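Side-chain contacts in protein pof8 (Schizosaccharomyces pombe, PDB 6TZN), which binds telomerase RNA ter1 and promotes its assembly with the catalytic subunit trt1, and whose C-terminal xRRM domain is the part described here: residues A[50-53]-A[58-61]; A[67-72]-A[104-109]; A[25-30]-A[81-86]; A[60-65]-A[113-118]. One frame throughout, in Å; residues are numbered along the deposited sequence.

Contact 1 of 4, residues A[50-53]-A[58-61]; sequences IDYR and EAII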
loop_
_atom_site.group_PDB
_atom_site.type_symbol
_atom_site.label_atom_id
_atom_site.label_comp_id
_atom_site.label_asym_id
_atom_site.label_seq_id
_atom_site.Cartn_x
_atom_site.Cartn_y
_atom_site.Cartn_z
ATOM N N ILE A 50 -3.158 -8.500 -0.449
ATOM C CA ILE A 50 -2.206 -7.795 0.386
ATOM C C ILE A 50 -1.238 -8.839 0.909
ATOM O O ILE A 50 -1.641 -9.754 1.639
ATOM C CB ILE A 50 -2.915 -7.070 1.538
ATOM C CG1 ILE A 50 -3.881 -6.020 0.975
ATOM C CG2 ILE A 50 -1.901 -6.450 2.498
ATOM C CD1 ILE A 50 -4.757 -5.375 2.025
ATOM N N ASP A 51 0.026 -8.733 0.515
ATOM C CA ASP A 51 1.059 -9.630 1.020
ATOM C C ASP A 51 1.729 -8.929 2.194
ATOM O O ASP A 51 2.436 -7.930 2.016
ATOM C CB ASP A 51 2.071 -9.974 -0.071
ATOM C CG ASP A 51 1.444 -10.691 -1.273
ATOM O OD1 ASP A 51 0.289 -11.176 -1.201
ATOM O OD2 ASP A 51 2.129 -10.775 -2.307
ATOM N N TYR A 52 1.486 -9.429 3.401
ATOM C CA TYR A 52 1.995 -8.778 4.596
ATOM C C TYR A 52 2.284 -9.830 5.653
ATOM O O TYR A 52 1.473 -10.731 5.870
ATOM C CB TYR A 52 1.004 -7.748 5.156
ATOM C CG TYR A 52 1.498 -7.148 6.443
ATOM C CD1 TYR A 52 2.559 -6.248 6.452
ATOM C CD2 TYR A 52 0.950 -7.530 7.661
ATOM C CE1 TYR A 52 3.043 -5.720 7.636
ATOM C CE2 TYR A 52 1.422 -7.003 8.850
ATOM C CZ TYR A 52 2.466 -6.106 8.832
ATOM O OH TYR A 52 2.954 -5.606 10.011
ATOM N N ARG A 53 3.437 -9.697 6.305
ATOM C CA ARG A 53 3.848 -10.580 7.389
ATOM C C ARG A 53 3.920 -9.768 8.670
ATOM O O ARG A 53 4.536 -8.699 8.693
ATOM C CB ARG A 53 5.222 -11.187 7.104
ATOM C CG ARG A 53 5.657 -12.191 8.151
ATOM N N GLU A 58 6.584 -3.308 5.847
ATOM C CA GLU A 58 6.295 -3.178 4.428
ATOM C C GLU A 58 5.265 -4.221 4.025
ATOM O O GLU A 58 5.140 -5.276 4.658
ATOM C CB GLU A 58 7.560 -3.355 3.573
ATOM C CG GLU A 58 8.649 -2.336 3.863
ATOM C CD GLU A 58 9.882 -2.520 2.999
ATOM O OE1 GLU A 58 9.896 -3.447 2.161
ATOM O OE2 GLU A 58 10.842 -1.736 3.165
ATOM N N ALA A 59 4.514 -3.908 2.972
ATOM C CA ALA A 59 3.600 -4.856 2.355
ATOM C C ALA A 59 3.679 -4.684 0.848
ATOM O O ALA A 59 4.068 -3.627 0.344
ATOM C CB ALA A 59 2.156 -4.625 2.820
ATOM N N ILE A 60 3.295 -5.727 0.118
ATOM C CA ILE A 60 3.137 -5.635 -1.334
ATOM C C ILE A 60 1.658 -5.786 -1.651
ATOM O O ILE A 60 1.030 -6.771 -1.249
ATOM C CB ILE A 60 3.973 -6.684 -2.084
ATOM C CG1 ILE A 60 5.466 -6.450 -1.834
ATOM C CG2 ILE A 60 3.641 -6.647 -3.572
ATOM C CD1 ILE A 60 6.371 -7.439 -2.537
ATOM N N ILE A 61 1.102 -4.804 -2.357
ATOM C CA ILE A 61 -0.305 -4.803 -2.735
ATOM C C ILE A 61 -0.420 -5.196 -4.202
ATOM O O ILE A 61 0.224 -4.587 -5.069
ATOM C CB ILE A 61 -0.946 -3.421 -2.506
ATOM C CG1 ILE A 61 -0.516 -2.811 -1.161
ATOM C CG2 ILE A 61 -2.467 -3.525 -2.629
ATOM C CD1 ILE A 61 -0.851 -3.667 0.054
HETATM O O HOH W 1 5.422 -7.975 4.933
#
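Y52 lies alongside A59 and E58 where two antiparallel strands part, and its side chain follows the partner backbone outward. Y52 CB starts 4.1 Å from A59 CB. With CG anti to the backbone N (chi1 176°), the ring is carried along the opposite strand, and Y52 CD1 lies 4.0 Å from A59 CB. The same Y52 CD1 brings the ring edge, near the ring plane, to 3.3 Å from E58 O. CE1 passes the carbonyl more distantly, and the tip, OH, is hydrogen-bonded to E56 O in the turn. E58 O is also served by a water, which donates to it and accepts from R53 N, bridging the chains. Before this the backbones form a hydrogen-bonded pair: D51 N gives a nearly straight bond to I60 O (2.8 Å, 170° at the hydrogen), and I60 N returns one to D51 O. In the adjoining non-hydrogen-bonded pair, I50 and I61 lie side by side, I50 CG2 being 3.8 Å from I61 CD1, on the sheet face covered by helix 25-39. This is the beta hairpin of the second and third strands in the beta-alpha-beta-beta-alpha-beta order of an RRM, the second lying at the sheet edge.

Contact 2 of 4, residues A[67-72]-A[104-109]; sequences LHAETC and AELITG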
loop_
_atom_site.group_PDB
_atom_site.type_symbol
_atom_site.label_atom_id
_atom_site.label_comp_id
_atom_site.label_asym_id
_atom_site.label_seq_id
_atom_site.Cartn_x
_atom_site.Cartn_y
_atom_site.Cartn_z
ATOM N N LEU A 67 -4.572 1.052 -13.171
ATOM C CA LEU A 67 -5.101 2.347 -12.759
ATOM C C LEU A 67 -5.225 2.444 -11.243
ATOM O O LEU A 67 -4.929 3.491 -10.659
ATOM C CB LEU A 67 -6.446 2.610 -13.433
ATOM C CG LEU A 67 -7.064 3.964 -13.080
ATOM C CD1 LEU A 67 -6.119 5.104 -13.455
ATOM C CD2 LEU A 67 -8.420 4.132 -13.748
ATOM N N HIS A 68 -5.656 1.359 -10.588
ATOM C CA HIS A 68 -5.717 1.347 -9.127
ATOM C C HIS A 68 -4.333 1.542 -8.520
ATOM O O HIS A 68 -4.161 2.318 -7.572
ATOM C CB HIS A 68 -6.306 0.026 -8.631
ATOM C CG HIS A 68 -7.772 -0.135 -8.886
ATOM N ND1 HIS A 68 -8.268 -0.851 -9.954
ATOM C CD2 HIS A 68 -8.850 0.302 -8.194
ATOM C CE1 HIS A 68 -9.588 -0.833 -9.918
ATOM N NE2 HIS A 68 -9.967 -0.144 -8.858
ATOM N N ALA A 69 -3.333 0.833 -9.053
ATOM C CA ALA A 69 -1.979 0.959 -8.523
ATOM C C ALA A 69 -1.456 2.380 -8.685
ATOM O O ALA A 69 -0.835 2.929 -7.767
ATOM C CB ALA A 69 -1.040 -0.045 -9.193
ATOM N N GLU A 70 -1.704 2.995 -9.845
ATOM C CA GLU A 70 -1.269 4.372 -10.061
ATOM C C GLU A 70 -1.961 5.329 -9.099
ATOM O O GLU A 70 -1.336 6.268 -8.587
ATOM C CB GLU A 70 -1.566 4.777 -11.505
ATOM C CG GLU A 70 -0.959 6.111 -11.916
ATOM C CD GLU A 70 -1.236 6.452 -13.365
ATOM O OE1 GLU A 70 -2.386 6.253 -13.815
ATOM O OE2 GLU A 70 -0.305 6.917 -14.056
ATOM N N THR A 71 -3.256 5.115 -8.852
ATOM C CA THR A 71 -3.978 5.962 -7.911
ATOM C C THR A 71 -3.372 5.855 -6.516
ATOM O O THR A 71 -3.237 6.857 -5.801
ATOM C CB THR A 71 -5.455 5.561 -7.894
ATOM O OG1 THR A 71 -6.021 5.735 -9.200
ATOM C CG2 THR A 71 -6.237 6.382 -6.878
ATOM N N CYS A 72 -2.998 4.638 -6.113
ATOM C CA CYS A 72 -2.350 4.441 -4.821
ATOM C C CYS A 72 -1.042 5.224 -4.741
ATOM O O CYS A 72 -0.777 5.921 -3.750
ATOM C CB CYS A 72 -2.103 2.949 -4.610
ATOM S SG CYS A 72 -1.174 2.561 -3.121
ATOM N N ALA A 104 4.493 4.740 -0.990
ATOM C CA ALA A 104 4.084 3.703 -1.930
ATOM C C ALA A 104 4.930 3.810 -3.190
ATOM O O ALA A 104 5.099 4.906 -3.736
ATOM C CB ALA A 104 2.592 3.798 -2.272
ATOM N N GLU A 105 5.450 2.678 -3.651
ATOM C CA GLU A 105 6.302 2.617 -4.834
ATOM C C GLU A 105 5.815 1.510 -5.757
ATOM O O GLU A 105 5.489 0.410 -5.300
ATOM C CB GLU A 105 7.760 2.307 -4.457
ATOM C CG GLU A 105 8.338 3.147 -3.333
ATOM C CD GLU A 105 9.721 2.682 -2.911
ATOM O OE1 GLU A 105 10.504 3.524 -2.421
ATOM O OE2 GLU A 105 10.026 1.478 -3.066
ATOM N N LEU A 106 5.793 1.795 -7.055
ATOM C CA LEU A 106 5.442 0.781 -8.036
ATOM C C LEU A 106 6.598 -0.200 -8.178
ATOM O O LEU A 106 7.758 0.207 -8.300
ATOM C CB LEU A 106 5.157 1.450 -9.380
ATOM C CG LEU A 106 4.515 0.571 -10.453
ATOM C CD1 LEU A 106 3.071 0.246 -10.102
ATOM C CD2 LEU A 106 4.606 1.270 -11.813
ATOM N N ILE A 107 6.287 -1.490 -8.146
ATOM C CA ILE A 107 7.290 -2.534 -8.320
ATOM C C ILE A 107 7.388 -2.853 -9.806
ATOM O O ILE A 107 6.374 -3.118 -10.460
ATOM C CB ILE A 107 6.923 -3.784 -7.502
ATOM C CG1 ILE A 107 6.849 -3.443 -6.008
ATOM C CG2 ILE A 107 7.936 -4.896 -7.739
ATOM C CD1 ILE A 107 6.415 -4.604 -5.127
ATOM N N THR A 108 8.603 -2.803 -10.350
ATOM C CA THR A 108 8.811 -2.959 -11.788
ATOM C C THR A 108 10.025 -3.852 -12.024
ATOM O O THR A 108 10.617 -4.401 -11.088
ATOM C CB THR A 108 9.023 -1.598 -12.466
ATOM O OG1 THR A 108 10.169 -0.956 -11.890
ATOM C CG2 THR A 108 7.800 -0.702 -12.309
ATOM N N GLY A 109 10.394 -3.987 -13.296
ATOM C CA GLY A 109 11.638 -4.645 -13.654
ATOM C C GLY A 109 11.717 -6.069 -13.145
ATOM O O GLY A 109 10.726 -6.812 -13.121
#
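A69 and C72, one helical turn apart, touch L106 and A104 of an outermost sheet strand, in the helix-on-sheet packing of the RRM fold: helix 66-78 lies on the four-stranded antiparallel sheet and reaches its edge here. No hydrogen bond crosses between the two segments, and the backbones stay well apart, the nearest CA atoms being those of C72 and A104 at 7.1 Å.

The interactions across the contact are apolar and few. A69 points its CB at the strand and meets L106 CD1 at 4.2 Å. L106 is largely exposed, and its side chain bends back to the helix: chi1 -169° and chi2 70° together bring CD1 to A69 CB. C72 makes the second touch through its sulfur, anti to the backbone N (chi1 175°), with C72 SG and A104 CB 4.1 Å apart. Both distances are those of light van der Waals contact, and the small helix residues share their inner side with W63 and T14, against which A69 and C72 also rest.

Polar bonds stay on each side of the contact: E105 OE1 pairs with K17 NZ in a salt bridge, H68 ND1 with OG1 of the N-cap residue T65, and T71 with L67 one turn earlier. There L67 O takes two bonds, from T71 N and from T71 OG1, each 2.9 Å long, and the two donors reach the oxygen from opposite faces of its carbonyl plane.

Contact 3 of 4, residues A[25-30]-A[81-86]; sequences KSTIHS and RKQNSH
T27 in the first turn of helix 25-39 comes opposite Q83 and H86 of an irregular loop, the closest approach of the backbones being the 7.8 Å between the CA atoms of T27 and H86. The gap is spanned chiefly by one methyl group. T27 points its CB toward the loop, and CG2, anti to the backbone N, is thrust farthest across; T27 CG2 lies 3.5 Å from Q83 NE2 and 3.6 Å from H86 O. The threonine hydroxyl serves the helix start instead: T27 OG1 sits beside the backbone N and is hydrogen-bonded to N24 OD1, while its 3.7 Å separation from H86 O is no hydrogen bond.

Q83 reaches the helix with an extended chain. Its chi1 of -129° is far from a staggered value, but beyond CG the chain runs straight, so that the amide meets the threonine methyl with the two side chains crossing obliquely. The amide is fixed by its oxygen, OE1, which accepts from H20 N, and the chain of Q83 also touches L31, farther along the helix. H86 takes part with its carbonyl oxygen rather than its ring, and that oxygen is hydrogen-bonded to T23 OG1.

Helix and loop thus meet within the RRM fold where the long connection between helix 66-78 and strand 103-106 passes the beginning of helix 25-39. Polar loop atoms approach a methyl group, while H86 O bonds to T23 and Q83 OE1 to H20, which suggests that T27 contributes mainly van der Waals contact, with T23 and H20 supplying these hydrogen bonds to the loop.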
loop_
_atom_site.group_PDB
_atom_site.type_symbol
_atom_site.label_atom_id
_atom_site.label_comp_id
_atom_site.label_asym_id
_atom_site.label_seq_id
_atom_site.Cartn_x
_atom_site.Cartn_y
_atom_site.Cartn_z
ATOM N N LYS A 25 -3.427 -7.236 8.046
ATOM C CA LYS A 25 -3.945 -7.060 6.691
ATOM C C LYS A 25 -5.264 -6.297 6.683
ATOM O O LYS A 25 -5.510 -5.491 5.781
ATOM C CB LYS A 25 -4.107 -8.414 6.002
ATOM C CG LYS A 25 -2.810 -9.016 5.500
ATOM C CD LYS A 25 -3.045 -10.335 4.778
ATOM C CE LYS A 25 -1.736 -11.065 4.557
ATOM N NZ LYS A 25 -1.790 -11.988 3.396
ATOM N N SER A 26 -6.132 -6.546 7.664
ATOM C CA SER A 26 -7.410 -5.843 7.710
ATOM C C SER A 26 -7.207 -4.339 7.859
ATOM O O SER A 26 -7.857 -3.539 7.166
ATOM C CB SER A 26 -8.260 -6.375 8.860
ATOM O OG SER A 26 -9.458 -5.633 8.977
ATOM N N THR A 27 -6.302 -3.934 8.753
ATOM C CA THR A 27 -6.027 -2.513 8.927
ATOM C C THR A 27 -5.397 -1.926 7.676
ATOM O O THR A 27 -5.761 -0.823 7.259
ATOM C CB THR A 27 -5.130 -2.279 10.145
ATOM O OG1 THR A 27 -5.746 -2.850 11.303
ATOM C CG2 THR A 27 -4.908 -0.785 10.383
ATOM N N ILE A 28 -4.455 -2.647 7.058
ATOM C CA ILE A 28 -3.852 -2.155 5.821
ATOM C C ILE A 28 -4.920 -1.949 4.755
ATOM O O ILE A 28 -4.941 -0.922 4.067
ATOM C CB ILE A 28 -2.730 -3.094 5.335
ATOM C CG1 ILE A 28 -1.596 -3.167 6.360
ATOM C CG2 ILE A 28 -2.224 -2.652 3.965
ATOM C CD1 ILE A 28 -0.670 -4.362 6.136
ATOM N N HIS A 29 -5.835 -2.905 4.617
ATOM C CA HIS A 29 -6.908 -2.767 3.637
ATOM C C HIS A 29 -7.738 -1.516 3.908
ATOM O O HIS A 29 -8.015 -0.726 2.997
ATOM C CB HIS A 29 -7.792 -4.017 3.654
ATOM C CG HIS A 29 -8.835 -4.030 2.582
ATOM N ND1 HIS A 29 -8.778 -4.885 1.503
ATOM C CD2 HIS A 29 -9.962 -3.297 2.422
ATOM C CE1 HIS A 29 -9.827 -4.682 0.726
ATOM N NE2 HIS A 29 -10.557 -3.717 1.258
ATOM N N SER A 30 -8.134 -1.311 5.166
ATOM C CA SER A 30 -8.934 -0.141 5.512
ATOM C C SER A 30 -8.159 1.147 5.282
ATOM O O SER A 30 -8.720 2.138 4.792
ATOM C CB SER A 30 -9.381 -0.230 6.970
ATOM O OG SER A 30 -10.259 -1.323 7.143
ATOM N N ARG A 81 0.804 10.826 5.329
ATOM C CA ARG A 81 0.123 9.904 6.221
ATOM C C ARG A 81 1.171 9.168 7.036
ATOM O O ARG A 81 2.236 8.818 6.520
ATOM C CB ARG A 81 -0.735 8.893 5.436
ATOM C CG ARG A 81 -1.764 9.503 4.509
ATOM C CD ARG A 81 -3.119 9.603 5.160
ATOM N NE ARG A 81 -4.071 10.314 4.310
ATOM C CZ ARG A 81 -5.176 10.912 4.745
ATOM N NH1 ARG A 81 -5.505 10.895 6.027
ATOM N NH2 ARG A 81 -5.954 11.557 3.880
ATOM N N LYS A 82 0.862 8.938 8.311
ATOM C CA LYS A 82 1.714 8.155 9.197
ATOM C C LYS A 82 0.803 7.348 10.100
ATOM O O LYS A 82 -0.093 7.910 10.729
ATOM C CB LYS A 82 2.593 9.059 10.068
ATOM N N GLN A 83 1.029 6.042 10.164
ATOM C CA GLN A 83 0.229 5.203 11.037
ATOM C C GLN A 83 0.696 5.399 12.476
ATOM O O GLN A 83 1.864 5.152 12.789
ATOM C CB GLN A 83 0.384 3.747 10.615
ATOM C CG GLN A 83 -0.917 3.070 10.426
ATOM C CD GLN A 83 -0.784 1.602 10.093
ATOM O OE1 GLN A 83 0.301 1.106 9.756
ATOM N NE2 GLN A 83 -1.894 0.894 10.185
ATOM N N ASN A 84 -0.211 5.845 13.346
ATOM C CA ASN A 84 0.116 6.171 14.733
ATOM C C ASN A 84 -0.024 4.996 15.690
ATOM O O ASN A 84 0.433 5.086 16.835
ATOM C CB ASN A 84 -0.784 7.304 15.219
ATOM C CG ASN A 84 -0.579 8.566 14.426
ATOM O OD1 ASN A 84 0.467 9.201 14.543
ATOM N ND2 ASN A 84 -1.565 8.932 13.594
ATOM N N SER A 85 -0.651 3.913 15.263
ATOM C CA SER A 85 -0.818 2.740 16.104
ATOM C C SER A 85 -1.099 1.578 15.173
ATOM O O SER A 85 -1.291 1.756 13.971
ATOM C CB SER A 85 -1.976 2.939 17.076
ATOM O OG SER A 85 -3.201 2.982 16.359
ATOM N N HIS A 86 -1.134 0.376 15.741
ATOM C CA HIS A 86 -1.306 -0.800 14.902
ATOM C C HIS A 86 -2.669 -0.841 14.219
ATOM O O HIS A 86 -2.809 -1.521 13.201
ATOM C CB HIS A 86 -1.066 -2.065 15.724
ATOM C CG HIS A 86 -2.148 -2.353 16.715
ATOM N ND1 HIS A 86 -3.297 -3.036 16.381
ATOM C CD2 HIS A 86 -2.247 -2.068 18.034
ATOM C CE1 HIS A 86 -4.064 -3.150 17.451
ATOM N NE2 HIS A 86 -3.449 -2.574 18.468
#

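Contact 4 of 4, residues A[60-65]-A[113-118]; sequences IIRWKT and KNYWRM. With NO3 (nitrate ion), chain B.
Y115 and W116 of helix 109-119 come down on I60 and R62 of strand 58-63, the helix segment running 82° to the strand with the axes 12.1 Å apart. The close-packed part belongs to I60 and Y115. I60 CG2 lies 3.6 Å from Y115 CE2, meeting the ring obliquely as the two side chains slide past each other in opposite directions. Y115 OH continues over the sheet to 3.9 Å from R62 CB, and its hydrogen bond goes to D51 OD2 on the next strand. Y115 CD1 lies over the centre of the W116 indole, and W116 is itself stacked with F8.

The looser, polar part is formed by R62. Its chain bends at CG (chi2 -80°) and crosses W116 at about a right angle; R62 NE sits 3.8 Å from W116 CH2, at the indole edge and not over a face, with the two planes 72° apart. The R62 guanidinium grips a nitrate ion by two bonds, NE to O1 at 2.9 Å and NH2 to O3 at 3.0 Å, while NH1 bonds W63 O at 2.9 Å and fixes the group's rotation. With an alanine here the nitrate would probably lose its two bonds and W63 O this donor, while W116 would lose the chain at its edge. The C-terminal helix 109-119 crossing the sheet surface is the added element expected of an xRRM. The nitrate probably came from the crystallisation liquor, but its paired grip implies that R62 can receive a small oxyanion beside an aromatic edge, consistent with, though not proof of, a role in binding RNA phosphate.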
loop_
_atom_site.group_PDB
_atom_site.type_symbol
_atom_site.label_atom_id
_atom_site.label_comp_id
_atom_site.label_asym_id
_atom_site.label_seq_id
_atom_site.Cartn_x
_atom_site.Cartn_y
_atom_site.Cartn_z
ATOM N N ILE A 60 3.295 -5.727 0.118
ATOM C CA ILE A 60 3.137 -5.635 -1.334
ATOM C C ILE A 60 1.658 -5.786 -1.651
ATOM O O ILE A 60 1.030 -6.771 -1.249
ATOM C CB ILE A 60 3.973 -6.684 -2.084
ATOM C CG1 ILE A 60 5.466 -6.450 -1.834
ATOM C CG2 ILE A 60 3.641 -6.647 -3.572
ATOM C CD1 ILE A 60 6.371 -7.439 -2.537
ATOM N N ILE A 61 1.102 -4.804 -2.357
ATOM C CA ILE A 61 -0.305 -4.803 -2.735
ATOM C C ILE A 61 -0.420 -5.196 -4.202
ATOM O O ILE A 61 0.224 -4.587 -5.069
ATOM C CB ILE A 61 -0.946 -3.421 -2.506
ATOM C CG1 ILE A 61 -0.516 -2.811 -1.161
ATOM C CG2 ILE A 61 -2.467 -3.525 -2.629
ATOM C CD1 ILE A 61 -0.851 -3.667 0.054
ATOM N N ARG A 62 -1.243 -6.205 -4.488
ATOM C CA ARG A 62 -1.618 -6.557 -5.855
ATOM C C ARG A 62 -2.973 -5.911 -6.117
ATOM O O ARG A 62 -4.000 -6.364 -5.598
ATOM C CB ARG A 62 -1.675 -8.078 -6.031
ATOM C CG ARG A 62 -1.816 -8.573 -7.481
ATOM C CD ARG A 62 -3.252 -8.486 -7.993
ATOM N NE ARG A 62 -3.541 -9.514 -8.984
ATOM C CZ ARG A 62 -4.365 -9.381 -10.019
ATOM N NH1 ARG A 62 -4.975 -8.225 -10.265
ATOM N NH2 ARG A 62 -4.567 -10.418 -10.822
ATOM N N TRP A 63 -2.973 -4.854 -6.927
ATOM C CA TRP A 63 -4.193 -4.126 -7.233
ATOM C C TRP A 63 -4.953 -4.822 -8.352
ATOM O O TRP A 63 -4.394 -5.608 -9.122
ATOM C CB TRP A 63 -3.852 -2.691 -7.631
ATOM C CG TRP A 63 -3.325 -1.921 -6.466
ATOM C CD1 TRP A 63 -2.010 -1.745 -6.115
ATOM C CD2 TRP A 63 -4.101 -1.245 -5.473
ATOM N NE1 TRP A 63 -1.926 -0.982 -4.972
ATOM C CE2 TRP A 63 -3.195 -0.674 -4.549
ATOM C CE3 TRP A 63 -5.474 -1.069 -5.272
ATOM C CZ2 TRP A 63 -3.622 0.068 -3.449
ATOM C CZ3 TRP A 63 -5.898 -0.334 -4.180
ATOM C CH2 TRP A 63 -4.974 0.226 -3.279
ATOM N N LYS A 64 -6.251 -4.524 -8.440
ATOM C CA LYS A 64 -7.063 -5.147 -9.480
ATOM C C LYS A 64 -6.584 -4.752 -10.874
ATOM O O LYS A 64 -6.537 -5.596 -11.778
ATOM C CB LYS A 64 -8.545 -4.819 -9.290
ATOM C CG LYS A 64 -9.467 -5.637 -10.182
ATOM C CD LYS A 64 -10.925 -5.275 -9.962
ATOM C CE LYS A 64 -11.836 -6.144 -10.814
ATOM N NZ LYS A 64 -13.272 -5.823 -10.599
ATOM N N THR A 65 -6.245 -3.480 -11.073
ATOM C CA THR A 65 -5.857 -2.952 -12.376
ATOM C C THR A 65 -4.703 -1.978 -12.210
ATOM O O THR A 65 -4.498 -1.427 -11.124
ATOM C CB THR A 65 -7.010 -2.210 -13.076
ATOM O OG1 THR A 65 -7.239 -0.954 -12.419
ATOM C CG2 THR A 65 -8.291 -3.045 -13.099
ATOM N N LYS A 113 9.006 -9.177 -12.079
ATOM C CA LYS A 113 9.047 -10.511 -12.665
ATOM C C LYS A 113 9.167 -11.576 -11.584
ATOM O O LYS A 113 8.498 -12.616 -11.646
ATOM C CB LYS A 113 10.205 -10.616 -13.659
ATOM C CG LYS A 113 10.013 -9.781 -14.916
ATOM C CD LYS A 113 11.256 -9.829 -15.800
ATOM N N ASN A 114 9.999 -11.322 -10.569
ATOM C CA ASN A 114 10.214 -12.315 -9.524
ATOM C C ASN A 114 8.990 -12.486 -8.634
ATOM O O ASN A 114 8.749 -13.592 -8.137
ATOM C CB ASN A 114 11.445 -11.962 -8.693
ATOM C CG ASN A 114 12.126 -13.189 -8.124
ATOM O OD1 ASN A 114 12.674 -14.006 -8.865
ATOM N ND2 ASN A 114 12.096 -13.327 -6.804
ATOM N N TYR A 115 8.216 -11.418 -8.409
ATOM C CA TYR A 115 6.973 -11.562 -7.656
ATOM C C TYR A 115 6.073 -12.601 -8.303
ATOM O O TYR A 115 5.562 -13.509 -7.634
ATOM C CB TYR A 115 6.244 -10.217 -7.567
ATOM C CG TYR A 115 4.891 -10.283 -6.872
ATOM C CD1 TYR A 115 3.743 -10.677 -7.561
ATOM C CD2 TYR A 115 4.764 -9.936 -5.533
ATOM C CE1 TYR A 115 2.519 -10.743 -6.928
ATOM C CE2 TYR A 115 3.540 -9.986 -4.893
ATOM C CZ TYR A 115 2.418 -10.386 -5.595
ATOM O OH TYR A 115 1.189 -10.430 -4.966
ATOM N N TRP A 116 5.861 -12.477 -9.612
ATOM C CA TRP A 116 4.974 -13.395 -10.308
ATOM C C TRP A 116 5.594 -14.781 -10.441
ATOM O O TRP A 116 4.877 -15.784 -10.360
ATOM C CB TRP A 116 4.561 -12.794 -11.656
ATOM C CG TRP A 116 3.702 -11.577 -11.475
ATOM C CD1 TRP A 116 4.075 -10.270 -11.642
ATOM C CD2 TRP A 116 2.327 -11.552 -11.065
ATOM N NE1 TRP A 116 3.015 -9.435 -11.360
ATOM C CE2 TRP A 116 1.931 -10.198 -11.010
ATOM C CE3 TRP A 116 1.394 -12.543 -10.740
ATOM C CZ2 TRP A 116 0.642 -9.812 -10.643
ATOM C CZ3 TRP A 116 0.113 -12.157 -10.381
ATOM C CH2 TRP A 116 -0.249 -10.801 -10.333
ATOM N N ARG A 117 6.916 -14.855 -10.623
ATOM C CA ARG A 117 7.598 -16.145 -10.659
ATOM C C ARG A 117 7.464 -16.873 -9.327
ATOM O O ARG A 117 7.179 -18.076 -9.296
ATOM C CB ARG A 117 9.070 -15.941 -11.020
ATOM C CG ARG A 117 9.912 -17.208 -11.022
ATOM C CD ARG A 117 11.383 -16.888 -11.273
ATOM N NE ARG A 117 11.583 -16.160 -12.525
ATOM C CZ ARG A 117 11.932 -14.878 -12.603
ATOM N NH1 ARG A 117 12.132 -14.172 -11.499
ATOM N NH2 ARG A 117 12.088 -14.304 -13.789
ATOM N N MET A 118 7.664 -16.160 -8.213
ATOM C CA MET A 118 7.546 -16.790 -6.902
ATOM C C MET A 118 6.105 -17.155 -6.578
ATOM O O MET A 118 5.856 -18.178 -5.930
ATOM C CB MET A 118 8.126 -15.879 -5.820
ATOM C CG MET A 118 9.642 -15.786 -5.842
ATOM S SD MET A 118 10.445 -17.365 -5.495
ATOM C CE MET A 118 10.834 -17.966 -7.141
HETATM N N NO3 B . -3.077 -13.023 -8.508
HETATM O O1 NO3 B . -2.543 -12.032 -7.954
HETATM O O2 NO3 B . -3.175 -14.108 -7.884
HETATM O O3 NO3 B . -3.508 -12.956 -9.692
#

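Contacts 1, 2 and 4 involve the same sheet; contact 3 lies beyond it, between helix 25-39 and a loop. Contacts 1 and 4 share I60 and I61 of strand 58-63 and are joined where D51 OD2 meets Y115 OH at 2.8 Å. I60 CG2 also lies 3.8 Å from I107 CD1, which brings I107, just past strand 103-106, to the same face as the C-terminal helix. On the other face, W63 packs on the helix of contact 2, and contact 3 meets contact 1 through K25 NZ and I50 O, 2.8 Å apart. Contacts 2 and 3 do not touch. The nitrate belongs to contact 4, whose centre is 21 Å from that of contact 3, although I28 CG2 and I61 CD1 touch at 4.3 Å.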